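Local coordinates for protein tripeptidase (Staphylococcus aureus subsp. aureus, PDB 3RZA) that probably removes the N-terminal residue from tripeptides as a metal-dependent peptidase of the M20 family, at residues C79-T84 with E139-I144; L93-H98 with S382-I387; D130-A135 with K375-L380. All blocks are in the same frame, centred on the assembly; numbering follows the deposited sequence. Where two conformers were deposited one is given.

How the contacts relate
Of the elements in these contacts, strand 77-81 comes first, then strand 93-98, and then helix 128-147, which the chain enters beside the metal site. Contact 1 closes the first loop, from 79-84 to 139-144 near the far end of that helix. Contact 2 joins strand 93-98 to the C-terminal helix 374-393. It crosses contact 1 along the chain and encloses contact 3, where the start of helix 128-147 meets 375-380. Contacts 1 and 3 also cross. The two helices thus lie on the mixed sheet and on each other. Val140 of contact 1 touches Val384 of contact 2, and Asp130 of contact 3 reaches the backbone of His98 in contact 2.

Contact 1: C79-T84 with E139-I144; sequences CTMNST and EVLQVI
Strand 79-81 and helix segment 139-144 come nearest at Met81 and Leu141, whose CA atoms are 9.3 Å apart. This is a helix packed on a beta sheet, in the metal-binding part of an M20-type peptidase. The strand belongs to the mixed sheet. Its backbone pairs with Asp60 on one neighbouring strand and with Phe156 and Ile154 on another.

One strand residue makes the whole contact. Met81 is a selenomethionine, and its side chain starts toward the helix. It is extended through chi1 (160°) and chi2 and then bends at chi3 (-103°). The bend carries the methyl CE alongside Leu141 and on to Ile144. Leu141 points back toward the strand, and the two side chains lie alongside each other, running opposite ways. The leucine branch CD2 does the touching and lies against both SE and CE, 3.6 Å from Met81 SE. Ile144 lies one helical turn further on and offers its short branch CG2. All of these contacts are apolar.

Other parts of the fold complete the surroundings. Phe54 of helix 46-56 and Leu57 also touch Leu141. His151 lies against both Met81 and Ile144. On another side of the helix, Val140 meets Val384 of helix 374-393. The methyl of the selenomethionine touches both helix residues: Met81 CE is 3.7 Å from Leu141 CD2 and 4.2 Å from Ile144 CG2.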
# COMPACT_ATOMS: atom_id res chain seq x y z
N CYS A 79 -30.59 -25.67 -19.31
CA CYS A 79 -32.03 -26.01 -19.35
C CYS A 79 -32.49 -25.99 -20.79
O CYS A 79 -32.39 -24.96 -21.45
CB CYS A 79 -32.85 -25.02 -18.53
SG CYS A 79 -32.06 -24.49 -17.01
N THR A 80 -32.98 -27.13 -21.28
CA THR A 80 -33.26 -27.31 -22.70
C THR A 80 -34.77 -27.45 -22.92
O THR A 80 -35.46 -28.18 -22.18
CB THR A 80 -32.54 -28.55 -23.26
OG1 THR A 80 -31.12 -28.39 -23.10
CG2 THR A 80 -32.87 -28.76 -24.74
N MSE A 81 -35.23 -26.75 -23.95
CA MSE A 81 -36.61 -26.72 -24.36
C MSE A 81 -36.61 -27.32 -25.75
O MSE A 81 -35.99 -26.75 -26.63
CB MSE A 81 -37.07 -25.24 -24.38
CG MSE A 81 -38.25 -24.97 -25.19
SE MSE A 81 -39.05 -23.24 -24.83
CE MSE A 81 -40.54 -23.93 -23.76
N ASN A 82 -37.27 -28.46 -25.96
CA ASN A 82 -37.30 -29.11 -27.29
C ASN A 82 -38.05 -28.30 -28.33
O ASN A 82 -38.95 -27.55 -28.00
CB ASN A 82 -37.92 -30.52 -27.22
CG ASN A 82 -37.00 -31.55 -26.53
OD1 ASN A 82 -35.81 -31.31 -26.30
ND2 ASN A 82 -37.56 -32.72 -26.22
N SER A 83 -37.66 -28.46 -29.60
CA SER A 83 -38.39 -27.89 -30.74
C SER A 83 -39.83 -28.37 -30.78
O SER A 83 -40.08 -29.56 -30.61
CB SER A 83 -37.70 -28.27 -32.06
OG SER A 83 -38.36 -27.70 -33.17
N THR A 84 -40.77 -27.43 -30.92
CA THR A 84 -42.14 -27.73 -31.34
C THR A 84 -42.40 -27.44 -32.85
O THR A 84 -43.56 -27.45 -33.28
CB THR A 84 -43.16 -26.98 -30.45
OG1 THR A 84 -43.01 -25.57 -30.63
CG2 THR A 84 -42.94 -27.34 -28.98
N GLU A 139 -40.07 -14.99 -17.72
CA GLU A 139 -41.29 -14.44 -18.28
C GLU A 139 -41.53 -14.92 -19.71
O GLU A 139 -42.64 -15.33 -20.04
CB GLU A 139 -41.25 -12.89 -18.25
CG GLU A 139 -42.43 -12.17 -18.95
CD GLU A 139 -43.78 -12.52 -18.34
OE1 GLU A 139 -43.85 -12.83 -17.12
OE2 GLU A 139 -44.79 -12.47 -19.07
N VAL A 140 -40.51 -14.84 -20.56
CA VAL A 140 -40.64 -15.31 -21.96
C VAL A 140 -41.06 -16.79 -22.03
O VAL A 140 -41.97 -17.13 -22.81
CB VAL A 140 -39.32 -15.06 -22.79
CG1 VAL A 140 -39.31 -15.87 -24.10
CG2 VAL A 140 -39.17 -13.60 -23.09
N LEU A 141 -40.45 -17.63 -21.19
CA LEU A 141 -40.83 -19.06 -21.13
C LEU A 141 -42.28 -19.23 -20.74
O LEU A 141 -42.99 -20.02 -21.37
CB LEU A 141 -39.92 -19.85 -20.16
CG LEU A 141 -38.56 -20.24 -20.72
CD1 LEU A 141 -37.64 -20.71 -19.61
CD2 LEU A 141 -38.68 -21.33 -21.84
N GLN A 142 -42.72 -18.44 -19.76
CA GLN A 142 -44.11 -18.48 -19.30
C GLN A 142 -45.10 -18.01 -20.38
O GLN A 142 -46.16 -18.57 -20.50
CB GLN A 142 -44.30 -17.70 -18.00
CG GLN A 142 -45.59 -18.05 -17.26
CD GLN A 142 -45.49 -17.88 -15.74
OE1 GLN A 142 -44.41 -17.63 -15.19
NE2 GLN A 142 -46.62 -18.01 -15.06
N VAL A 143 -44.74 -16.98 -21.17
CA VAL A 143 -45.56 -16.54 -22.33
C VAL A 143 -45.63 -17.60 -23.44
O VAL A 143 -46.68 -17.83 -24.02
CB VAL A 143 -45.04 -15.19 -22.94
CG1 VAL A 143 -45.76 -14.84 -24.26
CG2 VAL A 143 -45.20 -14.05 -21.95
N ILE A 144 -44.49 -18.22 -23.74
CA ILE A 144 -44.44 -19.32 -24.72
C ILE A 144 -45.33 -20.51 -24.31
O ILE A 144 -46.15 -20.99 -25.14
CB ILE A 144 -42.98 -19.80 -24.96
CG1 ILE A 144 -42.22 -18.74 -25.77
CG2 ILE A 144 -42.96 -21.15 -25.70
CD1 ILE A 144 -40.69 -18.91 -25.77

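Contact 2: L93-H98 with S382-I387; sequences LYLTSH and SQVLEI. With ZN (zinc ion), chain C.
Leu95 and Val384 make the closer of two apolar meetings between strand 93-98 and helix segment 382-387. Their CA atoms are 8.8 Å apart, and the side chains bridge the gap. Leu95 points toward the helix. Its CG lies opposite the carbonyl carbon and beside the backbone N (chi1 -59°), and the extended chi2 sends CD1 forward. This methyl comes to 3.6 Å from Val384 CG1. The CB of Val384 is set off to one side rather than at the strand, yet its CG1 branch still reaches the leucine.

The second meeting is two residues back along the strand and one turn further along the helix. Leu93 and Ile387 both point toward each other's segment. Their side chains meet roughly perpendicular to each other. The branch CD2 of Leu93 faces the short branch of the isoleucine, with Leu93 CD2 at 4.1 Å from Ile387 CG2. Tyr183 of the adjacent strand touches Leu93, Leu95 and Ile387. Ile322 of helix 318-329 also lies on Ile387.

The other end of the strand carries a metal ligand. With its CG between the backbone N and the carbonyl carbon (chi1 64°), His98 presents its ring to the zinc and binds it through NE2 at 2.1 Å. A water lies 2.1 Å from the zinc, and Asp129 and Asp186 are the remaining protein ligands. The backbone N of His98 is hydrogen-bonded to Asp130 OD2, which ties the ligand-bearing strand end to the residue after Asp129. A buried strand that packs on helices and delivers a histidine to the metal at its C-terminal end is characteristic of the catalytic domain of M20 metallopeptidases.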
# COMPACT_ATOMS: atom_id res chain seq x y z
N LEU A 93 -30.98 -22.39 -30.72
CA LEU A 93 -30.61 -21.16 -30.03
C LEU A 93 -30.18 -21.47 -28.63
O LEU A 93 -30.67 -22.44 -28.04
CB LEU A 93 -31.84 -20.24 -29.96
CG LEU A 93 -31.69 -18.86 -29.30
CD1 LEU A 93 -30.57 -18.04 -29.96
CD2 LEU A 93 -33.02 -18.17 -29.42
N TYR A 94 -29.27 -20.66 -28.08
CA TYR A 94 -29.08 -20.61 -26.64
C TYR A 94 -29.15 -19.18 -26.14
O TYR A 94 -28.91 -18.25 -26.88
CB TYR A 94 -27.76 -21.30 -26.19
CG TYR A 94 -26.58 -20.37 -26.08
CD1 TYR A 94 -25.86 -20.02 -27.21
CD2 TYR A 94 -26.20 -19.81 -24.85
CE1 TYR A 94 -24.80 -19.14 -27.15
CE2 TYR A 94 -25.14 -18.92 -24.78
CZ TYR A 94 -24.43 -18.60 -25.94
OH TYR A 94 -23.36 -17.72 -25.87
N LEU A 95 -29.52 -19.04 -24.87
CA LEU A 95 -29.54 -17.77 -24.17
C LEU A 95 -28.83 -17.99 -22.85
O LEU A 95 -29.02 -19.05 -22.26
CB LEU A 95 -30.98 -17.33 -23.92
CG LEU A 95 -31.88 -17.15 -25.14
CD1 LEU A 95 -33.35 -17.05 -24.68
CD2 LEU A 95 -31.45 -15.90 -25.93
N THR A 96 -28.05 -17.02 -22.40
CA THR A 96 -27.32 -17.12 -21.12
C THR A 96 -27.40 -15.85 -20.27
O THR A 96 -27.37 -14.74 -20.80
CB THR A 96 -25.83 -17.55 -21.30
OG1 THR A 96 -25.24 -17.79 -20.02
CG2 THR A 96 -25.01 -16.51 -22.01
N SER A 97 -27.64 -16.06 -18.97
CA SER A 97 -27.47 -15.05 -17.96
C SER A 97 -26.74 -15.68 -16.80
O SER A 97 -26.58 -16.88 -16.77
CB SER A 97 -28.83 -14.50 -17.51
OG SER A 97 -29.23 -13.44 -18.37
N HIS A 98 -26.23 -14.86 -15.90
CA HIS A 98 -25.52 -15.35 -14.71
C HIS A 98 -26.33 -15.07 -13.43
O HIS A 98 -26.95 -14.01 -13.31
CB HIS A 98 -24.09 -14.78 -14.61
CG HIS A 98 -24.01 -13.31 -14.43
ND1 HIS A 98 -23.91 -12.72 -13.19
CD2 HIS A 98 -23.86 -12.31 -15.33
CE1 HIS A 98 -23.77 -11.41 -13.34
NE2 HIS A 98 -23.72 -11.14 -14.63
N SER A 382 -39.69 -8.52 -24.15
CA SER A 382 -40.30 -8.49 -25.50
C SER A 382 -39.28 -8.81 -26.61
O SER A 382 -39.62 -9.52 -27.56
CB SER A 382 -40.95 -7.14 -25.76
OG SER A 382 -41.96 -6.93 -24.79
N GLN A 383 -38.02 -8.34 -26.44
CA GLN A 383 -36.96 -8.61 -27.42
C GLN A 383 -36.54 -10.07 -27.44
O GLN A 383 -36.43 -10.64 -28.49
CB GLN A 383 -35.73 -7.75 -27.18
CG GLN A 383 -34.80 -7.69 -28.42
CD GLN A 383 -33.44 -7.15 -28.14
OE1 GLN A 383 -33.06 -6.88 -26.98
NE2 GLN A 383 -32.66 -6.97 -29.22
N VAL A 384 -36.29 -10.66 -26.27
CA VAL A 384 -35.97 -12.09 -26.19
C VAL A 384 -37.09 -12.95 -26.84
O VAL A 384 -36.79 -13.90 -27.59
CB VAL A 384 -35.73 -12.57 -24.75
CG1 VAL A 384 -35.45 -14.07 -24.72
CG2 VAL A 384 -34.57 -11.78 -24.07
N LEU A 385 -38.36 -12.59 -26.58
CA LEU A 385 -39.49 -13.27 -27.21
C LEU A 385 -39.46 -13.12 -28.76
O LEU A 385 -39.73 -14.08 -29.48
CB LEU A 385 -40.84 -12.76 -26.66
CG LEU A 385 -42.10 -13.36 -27.32
CD1 LEU A 385 -42.08 -14.90 -27.21
CD2 LEU A 385 -43.33 -12.78 -26.71
N GLU A 386 -39.16 -11.91 -29.23
CA GLU A 386 -39.12 -11.63 -30.66
C GLU A 386 -38.00 -12.40 -31.35
O GLU A 386 -38.21 -12.94 -32.44
CB GLU A 386 -38.96 -10.13 -30.88
CG GLU A 386 -39.17 -9.66 -32.29
CD GLU A 386 -40.59 -9.86 -32.80
OE1 GLU A 386 -41.55 -9.93 -32.00
OE2 GLU A 386 -40.74 -9.94 -34.03
N ILE A 387 -36.84 -12.49 -30.70
CA ILE A 387 -35.69 -13.28 -31.21
C ILE A 387 -36.03 -14.76 -31.38
O ILE A 387 -35.69 -15.36 -32.39
CB ILE A 387 -34.43 -13.13 -30.28
CG1 ILE A 387 -33.82 -11.74 -30.43
CG2 ILE A 387 -33.38 -14.23 -30.57
CD1 ILE A 387 -32.75 -11.40 -29.41
ZN ZN C . -23.47 -9.27 -15.62
O HOH W 1 -21.62 -8.32 -15.67

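Contact 3: D130-A135 with K375-L380; sequences DKAGLA and KSLNLL
Ala132 and Leu377 bring the two helix segments together, with CA atoms 6.6 Å apart. The segment axes pass at 9.9 Å, and their N-to-C directions differ by 43°, so they run broadly the same way. Small residues on 130-135 face large ones on 375-380.

The contacts between side chains are apolar. With CG opposite the backbone N (chi1 -176°) and chi2 at 69°, Leu377 brings CD1 against Ala132. Leu377 CD1 is 4.1 Å from Ala132 CB. Ala135 points toward the other helix one turn later but stays slightly further off.

The remaining contacts join leucine methyls to backbone. Leu377 CD1 lies 4.0 Å from Ala132 O, and Leu380 CD2 lies 4.1 Å from the same oxygen. The carbonyl is thus touched by two methyls. Gly133 has no side chain, and its CA is met by Leu380 CD2 at 4.4 Å.

The polar groups of 130-135 serve other partners. Asp130 OD2 bonds to Ser97 OG on strand 93-98, and Lys131 NZ reaches Ile36 O. Asp130 follows the metal ligand Asp129 through a cis peptide, and Gly133 CA is about 9 Å from the zinc ion. In this metal-binding domain of an M20-type fold, helix 128-147 starts at the metal site and packs on the C-terminal helix 374-393. Around them, Leu26 of helix 23-34 packs on Leu377, and Met372 of strand 371-373 touches both Ala132 and Leu377.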
# COMPACT_ATOMS: atom_id res chain seq x y z
N ASP A 130 -27.31 -9.59 -12.79
CA ASP A 130 -27.91 -9.90 -14.11
C ASP A 130 -29.30 -10.54 -13.99
O ASP A 130 -29.79 -11.20 -14.91
CB ASP A 130 -26.95 -10.78 -14.89
CG ASP A 130 -27.27 -10.86 -16.40
OD1 ASP A 130 -27.84 -9.88 -16.93
OD2 ASP A 130 -27.00 -11.93 -17.02
N LYS A 131 -29.99 -10.25 -12.89
CA LYS A 131 -31.29 -10.86 -12.62
C LYS A 131 -32.43 -10.28 -13.52
O LYS A 131 -33.45 -10.91 -13.65
CB LYS A 131 -31.61 -10.79 -11.12
CG LYS A 131 -30.58 -11.59 -10.28
CD LYS A 131 -30.66 -11.37 -8.79
CE LYS A 131 -29.95 -12.50 -8.07
NZ LYS A 131 -29.79 -12.30 -6.58
N ALA A 132 -32.20 -9.11 -14.14
CA ALA A 132 -33.06 -8.61 -15.24
C ALA A 132 -33.07 -9.59 -16.39
O ALA A 132 -34.13 -9.92 -16.92
CB ALA A 132 -32.57 -7.22 -15.72
N GLY A 133 -31.88 -10.08 -16.74
CA GLY A 133 -31.74 -11.14 -17.73
C GLY A 133 -32.47 -12.42 -17.37
O GLY A 133 -33.19 -12.98 -18.20
N LEU A 134 -32.32 -12.87 -16.14
CA LEU A 134 -33.02 -14.06 -15.66
C LEU A 134 -34.53 -13.89 -15.66
O LEU A 134 -35.25 -14.80 -16.03
CB LEU A 134 -32.55 -14.45 -14.25
CG LEU A 134 -31.10 -14.94 -14.14
CD1 LEU A 134 -30.73 -15.15 -12.69
CD2 LEU A 134 -30.88 -16.21 -14.92
N ALA A 135 -35.00 -12.71 -15.22
CA ALA A 135 -36.41 -12.42 -15.15
C ALA A 135 -37.03 -12.43 -16.55
O ALA A 135 -38.05 -13.11 -16.79
CB ALA A 135 -36.64 -11.07 -14.45
N LYS A 375 -39.30 0.30 -18.11
CA LYS A 375 -39.51 0.27 -19.57
C LYS A 375 -38.47 -0.62 -20.28
O LYS A 375 -38.81 -1.36 -21.21
CB LYS A 375 -39.52 1.69 -20.16
CG LYS A 375 -39.78 1.75 -21.68
CD LYS A 375 -39.89 3.16 -22.16
CE LYS A 375 -40.17 3.20 -23.64
NZ LYS A 375 -40.21 4.62 -24.13
N SER A 376 -37.22 -0.58 -19.81
CA SER A 376 -36.15 -1.47 -20.36
C SER A 376 -36.37 -2.97 -20.07
O SER A 376 -36.13 -3.82 -20.94
CB SER A 376 -34.77 -1.02 -19.86
OG SER A 376 -34.45 0.26 -20.38
N LEU A 377 -36.84 -3.27 -18.86
CA LEU A 377 -37.16 -4.63 -18.49
C LEU A 377 -38.26 -5.19 -19.39
O LEU A 377 -38.14 -6.29 -19.86
CB LEU A 377 -37.58 -4.69 -17.02
CG LEU A 377 -37.86 -6.04 -16.38
CD1 LEU A 377 -36.60 -6.86 -16.23
CD2 LEU A 377 -38.54 -5.80 -15.03
N ASN A 378 -39.32 -4.41 -19.59
CA ASN A 378 -40.42 -4.77 -20.52
C ASN A 378 -39.92 -4.99 -21.95
O ASN A 378 -40.22 -6.02 -22.55
CB ASN A 378 -41.51 -3.69 -20.50
CG ASN A 378 -42.22 -3.58 -19.15
OD1 ASN A 378 -42.23 -4.54 -18.35
ND2 ASN A 378 -42.82 -2.40 -18.88
N LEU A 379 -39.15 -4.04 -22.47
CA LEU A 379 -38.58 -4.17 -23.82
C LEU A 379 -37.64 -5.36 -23.99
O LEU A 379 -37.63 -5.96 -25.07
CB LEU A 379 -37.85 -2.85 -24.26
CG LEU A 379 -38.75 -1.64 -24.57
CD1 LEU A 379 -37.89 -0.40 -24.71
CD2 LEU A 379 -39.64 -1.86 -25.84
N LEU A 380 -36.84 -5.68 -22.97
CA LEU A 380 -35.88 -6.80 -23.03
C LEU A 380 -36.59 -8.15 -23.12
O LEU A 380 -36.20 -8.99 -23.92
CB LEU A 380 -34.94 -6.82 -21.81
CG LEU A 380 -33.84 -7.92 -21.74
CD1 LEU A 380 -32.83 -7.78 -22.91
CD2 LEU A 380 -33.12 -7.91 -20.35